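Local coordinates for protein esterase (PDB 4W9R) that is of unknown function but carries an alpha/beta-hydrolase domain of the putative esterase family, consistent with a role in ester hydrolysis, at residues Ala34-Val39 with Pro112-Lys117; Pro149-Arg154 with Ile190-Ala195; Ala176-Glu181 with Ser215-Ala220. All coordinates share one frame; numbering follows the deposited sequence.

From the N terminus, interaction 1 comes first: it closes a loop of 72 mostly helical residues by setting strand 35-40 beside strand 116-122 in the middle of the sheet. The chain then passes to interactions 2 and 3, which cross, since their segments alternate along the sequence. Interaction 2 closes a loop of 35 residues, bringing the loop after strand 143-149 against helix 183-196, while interaction 3 closes one of 33, joining the end of strand 171-180 to the start of helix 217-232. These two touch, Pro149 CD lying 3.5 Å from Ala176 O. Interaction 1 reaches the same sheet as interaction 3, yet its centre is about 29 Å from those of both later contacts.

Interaction 1: residues Ala34-Val39 with Pro112-Lys117; sequences AYPLIV and PIADLK
Pro112 presents its carbonyl to strand 35-40: Tyr35 N donates to Pro112 O at 3.0 Å, nearly along the C=O axis. Its ring skirts the tyrosine, with Pro112 CG 4.3 Å from Tyr35 CE2, while the phenol oxygen bonds to Gln33 and to the carbonyl of Thr30. At Ile113 the CG2 branch lies anti to the backbone N and so reaches Leu37 CB at 3.7 Å; its branched side chain also packs on Ile107 of helix 91-110, as suits a beta residue under a covering helix. Ala114 gives its N-H to Tyr35 O at 2.6 Å, a straight bond (175° at the hydrogen) whose donor stands above the carbonyl plane. Its methyl turns toward the partner strand and fits against Tyr35 O and the start of Pro36, Ala114 CB being 4.0 Å from Ala34 CB. Tyr35 and Ile113 form a short parallel pairing ahead of the corner at Asp115; past it, a beta bulge has moved the register by two, and Leu37 pairs with Lys117 where strand 35-40 lies beside 116-122 in the central sheet of the alpha/beta-hydrolase fold. Leu116 takes up the pairing again, its O accepting from Leu37 N at 3.0 Å in the carbonyl plane. The ring carbon Pro36 CB packs on Leu116 CB at 4.2 Å, two apolar groups in a buried place. Lys117 lays CG 4.0 Å from Leu37 CB, then bends at chi3 and chi4, so that aliphatic carbon covers the leucine while NZ is carried away to the carbonyl of Thr140.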
ATOM      1  N   ALA B  34       7.136  18.358 -17.282  1.00 65.21           N
ATOM      2  CA  ALA B  34       6.106  18.711 -16.312  1.00 57.30           C
ATOM      3  C   ALA B  34       5.693  17.513 -15.463  1.00 56.11           C
ATOM      4  O   ALA B  34       5.735  16.371 -15.921  1.00 58.56           O
ATOM      5  CB  ALA B  34       4.894  19.298 -17.020  1.00 51.57           C
ATOM      6  N   TYR B  35       5.292  17.779 -14.223  1.00 46.92           N
ATOM      7  CA  TYR B  35       4.870  16.718 -13.319  1.00 31.36           C
ATOM      8  C   TYR B  35       3.454  16.953 -12.812  1.00 30.12           C
ATOM      9  O   TYR B  35       3.075  18.085 -12.520  1.00 39.49           O
ATOM     10  CB  TYR B  35       5.820  16.617 -12.122  1.00 31.28           C
ATOM     11  CG  TYR B  35       7.289  16.554 -12.478  1.00 43.28           C
ATOM     12  CD1 TYR B  35       7.911  15.339 -12.728  1.00 44.35           C
ATOM     13  CD2 TYR B  35       8.056  17.710 -12.547  1.00 42.47           C
ATOM     14  CE1 TYR B  35       9.254  15.277 -13.047  1.00 54.62           C
ATOM     15  CE2 TYR B  35       9.399  17.657 -12.864  1.00 50.71           C
ATOM     16  CZ  TYR B  35       9.994  16.438 -13.114  1.00 61.81           C
ATOM     17  OH  TYR B  35      11.332  16.376 -13.431  1.00 70.15           O
ATOM     18  N   PRO B  36       2.669  15.873 -12.692  1.00 24.28           N
ATOM     19  CA  PRO B  36       1.354  15.965 -12.054  1.00 20.11           C
ATOM     20  C   PRO B  36       1.507  16.188 -10.555  1.00 22.22           C
ATOM     21  O   PRO B  36       2.454  15.672  -9.961  1.00 30.11           O
ATOM     22  CB  PRO B  36       0.714  14.604 -12.350  1.00 20.30           C
ATOM     23  CG  PRO B  36       1.494  14.048 -13.501  1.00 23.22           C
ATOM     24  CD  PRO B  36       2.888  14.558 -13.315  1.00 25.78           C
ATOM     25  N   LEU B  37       0.595  16.947  -9.958  1.00 24.18           N
ATOM     26  CA  LEU B  37       0.676  17.262  -8.536  1.00 24.74           C
ATOM     27  C   LEU B  37      -0.333  16.466  -7.719  1.00 26.19           C
ATOM     28  O   LEU B  37      -1.509  16.387  -8.074  1.00 33.67           O
ATOM     29  CB  LEU B  37       0.457  18.759  -8.311  1.00 25.09           C
ATOM     30  CG  LEU B  37       0.345  19.233  -6.861  1.00 23.46           C
ATOM     31  CD1 LEU B  37       1.612  18.911  -6.087  1.00 20.13           C
ATOM     32  CD2 LEU B  37       0.047  20.724  -6.808  1.00 24.50           C
ATOM     33  N   ILE B  38       0.134  15.873  -6.626  1.00 21.12           N
ATOM     34  CA  ILE B  38      -0.752  15.197  -5.685  1.00 27.56           C
ATOM     35  C   ILE B  38      -0.634  15.823  -4.300  1.00 25.62           C
ATOM     36  O   ILE B  38       0.440  15.820  -3.698  1.00 22.62           O
ATOM     37  CB  ILE B  38      -0.450  13.693  -5.587  1.00 25.55           C
ATOM     38  CG1 ILE B  38      -0.724  13.007  -6.925  1.00 25.52           C
ATOM     39  CG2 ILE B  38      -1.286  13.055  -4.491  1.00 25.05           C
ATOM     40  CD1 ILE B  38      -0.489  11.514  -6.900  1.00 31.68           C
ATOM     41  N   VAL B  39      -1.741  16.364  -3.803  1.00 26.56           N
ATOM     42  CA  VAL B  39      -1.767  16.997  -2.489  1.00 24.61           C
ATOM     43  C   VAL B  39      -2.343  16.051  -1.437  1.00 24.41           C
ATOM     44  O   VAL B  39      -3.394  15.445  -1.647  1.00 34.55           O
ATOM     45  CB  VAL B  39      -2.586  18.304  -2.514  1.00 27.23           C
ATOM     46  CG1 VAL B  39      -2.640  18.933  -1.132  1.00 20.87           C
ATOM     47  CG2 VAL B  39      -1.997  19.278  -3.523  1.00 19.08           C
ATOM     48  N   PRO B 112       7.363  23.088 -12.356  1.00 35.27           N
ATOM     49  CA  PRO B 112       6.574  22.905 -13.579  1.00 40.22           C
ATOM     50  C   PRO B 112       5.466  21.872 -13.396  1.00 40.98           C
ATOM     51  O   PRO B 112       5.633  20.710 -13.766  1.00 42.73           O
ATOM     52  CB  PRO B 112       7.613  22.426 -14.597  1.00 38.50           C
ATOM     53  CG  PRO B 112       8.665  21.769 -13.773  1.00 34.90           C
ATOM     54  CD  PRO B 112       8.727  22.547 -12.492  1.00 37.08           C
ATOM     55  N   ILE B 113       4.349  22.295 -12.813  1.00 30.10           N
ATOM     56  CA  ILE B 113       3.233  21.394 -12.549  1.00 27.84           C
ATOM     57  C   ILE B 113       2.375  21.178 -13.792  1.00 25.25           C
ATOM     58  O   ILE B 113       1.994  22.133 -14.468  1.00 34.09           O
ATOM     59  CB  ILE B 113       2.341  21.929 -11.407  1.00 29.24           C
ATOM     60  CG1 ILE B 113       3.172  22.156 -10.142  1.00 31.49           C
ATOM     61  CG2 ILE B 113       1.191  20.975 -11.130  1.00 20.09           C
ATOM     62  CD1 ILE B 113       3.936  20.931  -9.681  1.00 15.91           C
ATOM     63  N   ALA B 114       2.068  19.917 -14.083  1.00 29.74           N
ATOM     64  CA  ALA B 114       1.240  19.569 -15.232  1.00 30.82           C
ATOM     65  C   ALA B 114      -0.224  19.923 -14.988  1.00 35.50           C
ATOM     66  O   ALA B 114      -0.580  20.434 -13.927  1.00 42.90           O
ATOM     67  CB  ALA B 114       1.378  18.088 -15.554  1.00 30.23           C
ATOM     68  N   ASP B 115      -1.070  19.638 -15.972  1.00 43.25           N
ATOM     69  CA  ASP B 115      -2.482  19.995 -15.895  1.00 50.26           C
ATOM     70  C   ASP B 115      -3.256  19.097 -14.936  1.00 52.91           C
ATOM     71  O   ASP B 115      -4.379  19.417 -14.550  1.00 57.51           O
ATOM     72  CB  ASP B 115      -3.123  19.942 -17.285  1.00 62.64           C
ATOM     73  CG  ASP B 115      -2.636  21.054 -18.194  1.00 80.70           C
ATOM     74  OD1 ASP B 115      -1.460  21.458 -18.067  1.00 94.38           O
ATOM     75  OD2 ASP B 115      -3.431  21.526 -19.035  1.00 81.27           O
ATOM     76  N   LEU B 116      -2.654  17.975 -14.554  1.00 50.71           N
ATOM     77  CA  LEU B 116      -3.294  17.049 -13.625  1.00 39.16           C
ATOM     78  C   LEU B 116      -2.872  17.311 -12.182  1.00 38.66           C
ATOM     79  O   LEU B 116      -1.706  17.149 -11.824  1.00 39.31           O
ATOM     80  CB  LEU B 116      -2.973  15.601 -13.999  1.00 31.59           C
ATOM     81  CG  LEU B 116      -3.554  14.554 -13.048  1.00 31.51           C
ATOM     82  CD1 LEU B 116      -5.072  14.649 -13.018  1.00 29.99           C
ATOM     83  CD2 LEU B 116      -3.106  13.154 -13.437  1.00 42.94           C
ATOM     84  N   LYS B 117      -3.833  17.716 -11.359  1.00 27.30           N
ATOM     85  CA  LYS B 117      -3.581  17.962  -9.944  1.00 26.79           C
ATOM     86  C   LYS B 117      -4.580  17.186  -9.092  1.00 28.94           C
ATOM     87  O   LYS B 117      -5.784  17.412  -9.184  1.00 29.50           O
ATOM     88  CB  LYS B 117      -3.663  19.458  -9.634  1.00 24.89           C
ATOM     89  CG  LYS B 117      -2.589  20.295 -10.317  1.00 24.40           C
ATOM     90  CD  LYS B 117      -2.874  21.787 -10.201  1.00 31.23           C
ATOM     91  CE  LYS B 117      -3.597  22.321 -11.432  1.00 45.14           C
ATOM     92  NZ  LYS B 117      -4.932  21.692 -11.643  1.00 54.33           N
TER

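Interaction 2: residues Pro149-Arg154 with Ile190-Ala195; sequences PVALPR and IQFERA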
ATOM      1  N   PRO B 149     -14.244   8.537   4.506  1.00 24.89           N
ATOM      2  CA  PRO B 149     -14.676   9.875   4.913  1.00 23.36           C
ATOM      3  C   PRO B 149     -15.682   9.830   6.054  1.00 22.36           C
ATOM      4  O   PRO B 149     -16.436   8.864   6.161  1.00 19.13           O
ATOM      5  CB  PRO B 149     -15.324  10.429   3.646  1.00 22.60           C
ATOM      6  CG  PRO B 149     -15.872   9.219   2.970  1.00 21.18           C
ATOM      7  CD  PRO B 149     -14.882   8.112   3.246  1.00 24.31           C
ATOM      8  N   VAL B 150     -15.684  10.857   6.898  1.00 29.45           N
ATOM      9  CA  VAL B 150     -16.783  11.042   7.829  1.00 28.76           C
ATOM     10  C   VAL B 150     -17.748  11.993   7.146  1.00 26.18           C
ATOM     11  O   VAL B 150     -17.469  13.186   7.030  1.00 31.95           O
ATOM     12  CB  VAL B 150     -16.310  11.631   9.169  1.00 25.92           C
ATOM     13  CG1 VAL B 150     -17.476  11.760  10.136  1.00 26.76           C
ATOM     14  CG2 VAL B 150     -15.197  10.778   9.764  1.00 18.14           C
ATOM     15  N   ALA B 151     -18.894  11.478   6.716  1.00 27.86           N
ATOM     16  CA  ALA B 151     -19.717  12.247   5.792  1.00 40.40           C
ATOM     17  C   ALA B 151     -20.970  12.859   6.403  1.00 47.83           C
ATOM     18  O   ALA B 151     -21.307  12.620   7.563  1.00 46.72           O
ATOM     19  CB  ALA B 151     -20.106  11.368   4.610  1.00 32.99           C
ATOM     20  N   LEU B 152     -21.659  13.642   5.579  1.00 47.77           N
ATOM     21  CA  LEU B 152     -22.996  14.127   5.872  1.00 38.58           C
ATOM     22  C   LEU B 152     -23.945  13.577   4.817  1.00 37.27           C
ATOM     23  O   LEU B 152     -23.896  14.000   3.662  1.00 37.51           O
ATOM     24  CB  LEU B 152     -23.028  15.655   5.890  1.00 36.52           C
ATOM     25  CG  LEU B 152     -21.964  16.330   6.758  1.00 33.76           C
ATOM     26  CD1 LEU B 152     -22.041  17.843   6.634  1.00 31.17           C
ATOM     27  CD2 LEU B 152     -22.105  15.898   8.210  1.00 24.16           C
ATOM     28  N   PRO B 153     -24.808  12.629   5.205  1.00 38.36           N
ATOM     29  CA  PRO B 153     -25.740  12.000   4.263  1.00 39.47           C
ATOM     30  C   PRO B 153     -26.628  12.997   3.517  1.00 39.11           C
ATOM     31  O   PRO B 153     -26.921  12.777   2.342  1.00 48.80           O
ATOM     32  CB  PRO B 153     -26.579  11.093   5.166  1.00 43.28           C
ATOM     33  CG  PRO B 153     -25.651  10.734   6.278  1.00 37.32           C
ATOM     34  CD  PRO B 153     -24.827  11.970   6.523  1.00 36.99           C
ATOM     35  N   ARG B 154     -27.029  14.080   4.177  1.00 36.44           N
ATOM     36  CA  ARG B 154     -27.939  15.051   3.568  1.00 38.90           C
ATOM     37  C   ARG B 154     -27.300  15.826   2.414  1.00 39.04           C
ATOM     38  O   ARG B 154     -28.002  16.413   1.592  1.00 42.86           O
ATOM     39  CB  ARG B 154     -28.454  16.038   4.622  1.00 27.72           C
ATOM     40  CG  ARG B 154     -27.368  16.856   5.308  1.00 45.36           C
ATOM     41  CD  ARG B 154     -27.961  17.842   6.306  1.00 39.26           C
ATOM     42  NE  ARG B 154     -28.386  19.085   5.670  1.00 51.43           N
ATOM     43  CZ  ARG B 154     -27.741  20.241   5.785  1.00 54.92           C
ATOM     44  NH1 ARG B 154     -26.641  20.317   6.523  1.00 42.16           N
ATOM     45  NH2 ARG B 154     -28.197  21.324   5.169  1.00 63.11           N
ATOM     46  N   ILE B 190     -22.118   5.149   3.513  1.00 29.80           N
ATOM     47  CA  ILE B 190     -22.957   4.466   2.534  1.00 32.36           C
ATOM     48  C   ILE B 190     -24.188   5.298   2.181  1.00 37.49           C
ATOM     49  O   ILE B 190     -24.540   5.428   1.008  1.00 42.83           O
ATOM     50  CB  ILE B 190     -23.397   3.079   3.044  1.00 28.49           C
ATOM     51  CG1 ILE B 190     -22.256   2.075   2.879  1.00 24.78           C
ATOM     52  CG2 ILE B 190     -24.626   2.586   2.294  1.00 21.77           C
ATOM     53  CD1 ILE B 190     -22.678   0.644   3.087  1.00 54.29           C
ATOM     54  N   GLN B 191     -24.832   5.862   3.199  1.00 38.14           N
ATOM     55  CA  GLN B 191     -25.993   6.722   2.990  1.00 41.58           C
ATOM     56  C   GLN B 191     -25.639   7.908   2.099  1.00 43.50           C
ATOM     57  O   GLN B 191     -26.402   8.275   1.203  1.00 38.24           O
ATOM     58  CB  GLN B 191     -26.547   7.220   4.326  1.00 37.18           C
ATOM     59  CG  GLN B 191     -27.097   6.129   5.226  1.00 49.50           C
ATOM     60  CD  GLN B 191     -27.526   6.661   6.580  1.00 64.57           C
ATOM     61  OE1 GLN B 191     -28.015   7.785   6.693  1.00 70.44           O
ATOM     62  NE2 GLN B 191     -27.335   5.856   7.621  1.00 65.54           N
ATOM     63  N   PHE B 192     -24.476   8.502   2.353  1.00 35.89           N
ATOM     64  CA  PHE B 192     -23.999   9.631   1.564  1.00 33.28           C
ATOM     65  C   PHE B 192     -23.726   9.215   0.123  1.00 37.82           C
ATOM     66  O   PHE B 192     -24.112   9.913  -0.816  1.00 39.87           O
ATOM     67  CB  PHE B 192     -22.736  10.228   2.191  1.00 22.42           C
ATOM     68  CG  PHE B 192     -22.022  11.212   1.305  1.00 28.21           C
ATOM     69  CD1 PHE B 192     -22.482  12.514   1.181  1.00 27.42           C
ATOM     70  CD2 PHE B 192     -20.888  10.838   0.602  1.00 27.33           C
ATOM     71  CE1 PHE B 192     -21.827  13.421   0.367  1.00 38.09           C
ATOM     72  CE2 PHE B 192     -20.228  11.742  -0.215  1.00 26.90           C
ATOM     73  CZ  PHE B 192     -20.698  13.036  -0.330  1.00 33.68           C
ATOM     74  N   GLU B 193     -23.062   8.074  -0.041  1.00 31.48           N
ATOM     75  CA  GLU B 193     -22.691   7.586  -1.365  1.00 32.21           C
ATOM     76  C   GLU B 193     -23.924   7.262  -2.203  1.00 35.78           C
ATOM     77  O   GLU B 193     -23.967   7.561  -3.397  1.00 44.06           O
ATOM     78  CB  GLU B 193     -21.789   6.354  -1.245  1.00 34.39           C
ATOM     79  CG  GLU B 193     -21.052   5.980  -2.526  1.00 29.76           C
ATOM     80  CD  GLU B 193     -21.886   5.132  -3.468  1.00 41.36           C
ATOM     81  OE1 GLU B 193     -21.592   5.125  -4.683  1.00 41.60           O
ATOM     82  OE2 GLU B 193     -22.830   4.465  -2.994  1.00 50.88           O
ATOM     83  N   ARG B 194     -24.923   6.654  -1.572  1.00 40.33           N
ATOM     84  CA  ARG B 194     -26.166   6.307  -2.254  1.00 45.70           C
ATOM     85  C   ARG B 194     -26.865   7.555  -2.792  1.00 41.70           C
ATOM     86  O   ARG B 194     -27.415   7.544  -3.893  1.00 49.21           O
ATOM     87  CB  ARG B 194     -27.100   5.540  -1.315  1.00 57.13           C
ATOM     88  CG  ARG B 194     -28.457   5.214  -1.920  1.00 78.99           C
ATOM     89  CD  ARG B 194     -29.322   4.387  -0.974  1.00 93.81           C
ATOM     90  NE  ARG B 194     -28.831   3.019  -0.827  1.00102.48           N
ATOM     91  CZ  ARG B 194     -28.165   2.570   0.232  1.00 96.09           C
ATOM     92  NH1 ARG B 194     -27.909   3.382   1.251  1.00 92.01           N
ATOM     93  NH2 ARG B 194     -27.758   1.309   0.277  1.00 88.77           N
ATOM     94  N   ALA B 195     -26.828   8.631  -2.012  1.00 35.58           N
ATOM     95  CA  ALA B 195     -27.456   9.887  -2.408  1.00 47.98           C
ATOM     96  C   ALA B 195     -26.658  10.582  -3.505  1.00 43.86           C
ATOM     97  O   ALA B 195     -27.209  11.346  -4.299  1.00 46.48           O
ATOM     98  CB  ALA B 195     -27.609  10.805  -1.202  1.00 20.64           C
TER
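The loop 149-154 runs past the helical turn 190-195 without a backbone hydrogen bond between them; the two backbones come closest at Pro153 CA and Phe192 CA, 4.0 Å apart. The helix belongs to the beta-alpha-beta crossover that links parallel strands 171-180 and 205-213 of the alpha/beta-hydrolase sheet, and the loop leaves the end of the neighbouring strand 143-149, so the contact joins a connecting loop to one of the helices that cover the sheet. Phe192 carries most of it. With CG anti to the backbone N (chi1 168°), the ring swings beside its own carbonyl carbon and against the loop, where it meets both Ala151 and the carbonyl of Leu152 obliquely. The methyl of Ala151 points at the helix and touches the root of the side chain, Ala151 CB standing 3.8 Å from both Phe192 CB and Phe192 CG; a methyl suits this place because the ring and Phe127 of helix 123-128 already fill the surroundings. Phe127 also packs edge-to-face with the ring of Phe192 and touches Leu152, whose side chain turns away from helix 183-196. An alanine in place of Phe192 would keep the CB contact but remove the ring from Ala151, the Leu152 carbonyl and Phe127, and would probably loosen the loop. Nearer solvent, Pro153 and Gln191 cross obliquely. The glutamine chain is extended beyond CG, and its aliphatic root supports the proline ring, with Gln191 CB 4.0 Å from Pro153 CB. One turn on, the small Ala195 lets the loop pass, its CB 4.1 Å from Pro153 O. A backbone oxygen also lies by the ring: Leu152 O is 3.2 Å from Phe192 CD1.

Interaction 3: residues Ala176-Glu181 with Ser215-Ala220; sequences ATADVE and SSVNAA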
ATOM      1  N   ALA B 176     -13.596   5.295  -0.780  1.00 27.80           N
ATOM      2  CA  ALA B 176     -13.510   3.983  -0.152  1.00 27.98           C
ATOM      3  C   ALA B 176     -13.933   4.043   1.311  1.00 34.49           C
ATOM      4  O   ALA B 176     -13.698   5.041   1.994  1.00 33.79           O
ATOM      5  CB  ALA B 176     -12.098   3.428  -0.273  1.00 25.81           C
ATOM      6  N   THR B 177     -14.561   2.972   1.784  1.00 27.62           N
ATOM      7  CA  THR B 177     -14.947   2.873   3.186  1.00 32.71           C
ATOM      8  C   THR B 177     -14.831   1.431   3.681  1.00 33.45           C
ATOM      9  O   THR B 177     -14.803   0.490   2.886  1.00 37.10           O
ATOM     10  CB  THR B 177     -16.383   3.388   3.415  1.00 36.14           C
ATOM     11  OG1 THR B 177     -16.708   3.300   4.808  1.00 47.72           O
ATOM     12  CG2 THR B 177     -17.380   2.572   2.609  1.00 25.61           C
ATOM     13  N   ALA B 178     -14.750   1.269   4.997  1.00 25.07           N
ATOM     14  CA  ALA B 178     -14.622  -0.045   5.617  1.00 26.70           C
ATOM     15  C   ALA B 178     -15.530  -0.120   6.835  1.00 29.80           C
ATOM     16  O   ALA B 178     -15.687   0.866   7.546  1.00 28.31           O
ATOM     17  CB  ALA B 178     -13.179  -0.318   6.005  1.00 30.81           C
ATOM     18  N   ASP B 179     -16.154  -1.272   7.057  1.00 32.20           N
ATOM     19  CA  ASP B 179     -17.137  -1.401   8.131  1.00 32.57           C
ATOM     20  C   ASP B 179     -16.626  -1.913   9.483  1.00 37.28           C
ATOM     21  O   ASP B 179     -17.360  -1.847  10.469  1.00 34.84           O
ATOM     22  CB  ASP B 179     -18.283  -2.307   7.667  1.00 30.66           C
ATOM     23  CG  ASP B 179     -17.837  -3.731   7.411  1.00 40.98           C
ATOM     24  OD1 ASP B 179     -16.669  -3.929   7.014  1.00 45.32           O
ATOM     25  OD2 ASP B 179     -18.654  -4.654   7.610  1.00 52.76           O
ATOM     26  N   VAL B 180     -15.389  -2.399   9.566  1.00 40.41           N
ATOM     27  CA  VAL B 180     -14.986  -3.070  10.803  1.00 30.85           C
ATOM     28  C   VAL B 180     -14.608  -2.066  11.887  1.00 34.45           C
ATOM     29  O   VAL B 180     -13.654  -1.299  11.753  1.00 42.72           O
ATOM     30  CB  VAL B 180     -13.808  -4.033  10.576  1.00 30.40           C
ATOM     31  CG1 VAL B 180     -13.305  -4.572  11.905  1.00 23.57           C
ATOM     32  CG2 VAL B 180     -14.231  -5.173   9.668  1.00 19.95           C
ATOM     33  N   GLU B 181     -15.393  -2.103  12.961  1.00 32.14           N
ATOM     34  CA  GLU B 181     -15.332  -1.168  14.084  1.00 31.11           C
ATOM     35  C   GLU B 181     -15.511   0.269  13.601  1.00 35.12           C
ATOM     36  O   GLU B 181     -15.140   1.216  14.293  1.00 47.18           O
ATOM     37  CB  GLU B 181     -14.002  -1.309  14.833  1.00 27.67           C
ATOM     38  CG  GLU B 181     -13.755  -2.681  15.449  1.00 38.00           C
ATOM     39  CD  GLU B 181     -14.395  -2.836  16.819  1.00 47.09           C
ATOM     40  OE1 GLU B 181     -15.056  -1.884  17.284  1.00 40.62           O
ATOM     41  OE2 GLU B 181     -14.231  -3.913  17.435  1.00 44.85           O
ATOM     42  N   SER B 215     -13.193  -5.602   6.378  1.00 26.99           N
ATOM     43  CA  SER B 215     -11.841  -5.062   6.401  1.00 31.93           C
ATOM     44  C   SER B 215     -11.688  -3.957   7.438  1.00 37.48           C
ATOM     45  O   SER B 215     -12.594  -3.144   7.629  1.00 29.94           O
ATOM     46  CB  SER B 215     -11.456  -4.530   5.021  1.00 35.47           C
ATOM     47  OG  SER B 215     -10.177  -3.919   5.053  1.00 42.18           O
ATOM     48  N   SER B 216     -10.540  -3.932   8.108  1.00 40.87           N
ATOM     49  CA  SER B 216     -10.223  -2.850   9.030  1.00 30.63           C
ATOM     50  C   SER B 216     -10.030  -1.553   8.255  1.00 34.15           C
ATOM     51  O   SER B 216      -9.623  -1.569   7.091  1.00 36.72           O
ATOM     52  CB  SER B 216      -8.973  -3.173   9.849  1.00 40.26           C
ATOM     53  OG  SER B 216      -9.234  -4.190  10.800  1.00 53.53           O
ATOM     54  N   VAL B 217     -10.323  -0.434   8.908  1.00 27.83           N
ATOM     55  CA  VAL B 217     -10.290   0.876   8.269  1.00 30.29           C
ATOM     56  C   VAL B 217      -8.920   1.231   7.697  1.00 28.16           C
ATOM     57  O   VAL B 217      -8.798   1.555   6.515  1.00 29.41           O
ATOM     58  CB  VAL B 217     -10.711   1.977   9.254  1.00 25.98           C
ATOM     59  CG1 VAL B 217     -10.470   3.347   8.653  1.00 38.23           C
ATOM     60  CG2 VAL B 217     -12.167   1.804   9.639  1.00 36.22           C
ATOM     61  N   ASN B 218      -7.895   1.166   8.539  1.00 26.82           N
ATOM     62  CA  ASN B 218      -6.553   1.573   8.141  1.00 29.76           C
ATOM     63  C   ASN B 218      -5.977   0.714   7.021  1.00 34.50           C
ATOM     64  O   ASN B 218      -5.252   1.212   6.160  1.00 38.05           O
ATOM     65  CB  ASN B 218      -5.621   1.551   9.353  1.00 20.72           C
ATOM     66  CG  ASN B 218      -5.985   2.604  10.380  1.00 28.08           C
ATOM     67  OD1 ASN B 218      -6.432   3.697  10.033  1.00 29.46           O
ATOM     68  ND2 ASN B 218      -5.800   2.278  11.655  1.00 28.51           N
ATOM     69  N   ALA B 219      -6.306  -0.573   7.029  1.00 33.24           N
ATOM     70  CA  ALA B 219      -5.859  -1.476   5.976  1.00 31.85           C
ATOM     71  C   ALA B 219      -6.587  -1.175   4.671  1.00 34.39           C
ATOM     72  O   ALA B 219      -6.029  -1.333   3.585  1.00 31.00           O
ATOM     73  CB  ALA B 219      -6.077  -2.921   6.385  1.00 26.05           C
ATOM     74  N   ALA B 220      -7.837  -0.741   4.785  1.00 27.68           N
ATOM     75  CA  ALA B 220      -8.642  -0.410   3.617  1.00 24.80           C
ATOM     76  C   ALA B 220      -8.148   0.869   2.950  1.00 31.11           C
ATOM     77  O   ALA B 220      -8.187   0.992   1.726  1.00 30.23           O
ATOM     78  CB  ALA B 220     -10.104  -0.273   4.001  1.00 25.22           C
TER
HETATM   79  O   HOH W   1     -11.050  -0.890  11.668  1.00 37.64           O
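Val180 CG2 lies over one face of the flat peptide between Ser215 and Ser216, and the methyl of Ala178 is on the opposite side, out beyond the oxygen. Ala178 CB comes 3.3 Å from Ser215 O, and Val180 CG2, placed beside its own backbone N, lies equally near that oxygen. The same carbonyl receives Val180 N at 3.5 Å, a weak hydrogen bond. The other flat group, the carboxylate of Asp179, is held in the crowded position between backbone N and carbonyl carbon (chi1 65°), from which OD1 accepts the N-H of Gly214. In alpha/beta-hydrolases the loops after the strands corresponding to 171-180 and 205-213 usually carry the acid and the histidine of the catalytic triad; here 215-220 holds no histidine, but opens helix 217-232. Ser216 is its N-cap residue, although its hydroxyl makes no capping bond. Its carbonyl is gripped twice, by Ala220 N of the first turn and by Ser215 OG, the hydroxyl reaching a lone pair at 3.2 Å. Val217 N, at the start of the helix, donates to a water 2.9 Å away, which donates to Val180 O and so bridges strand end and helix start. Beneath the turn Ala178 CB meets Ala220 CB at 3.7 Å, methyls small enough to let helix and strand sit close. A glycerol, probably from the crystallisation liquor, bonds to Ser216 N. Asn218 reaches Glu62 of the second subunit, and the carboxylate of Glu181 accepts the backbone N-H groups of Lys242 and Glu243 of that subunit.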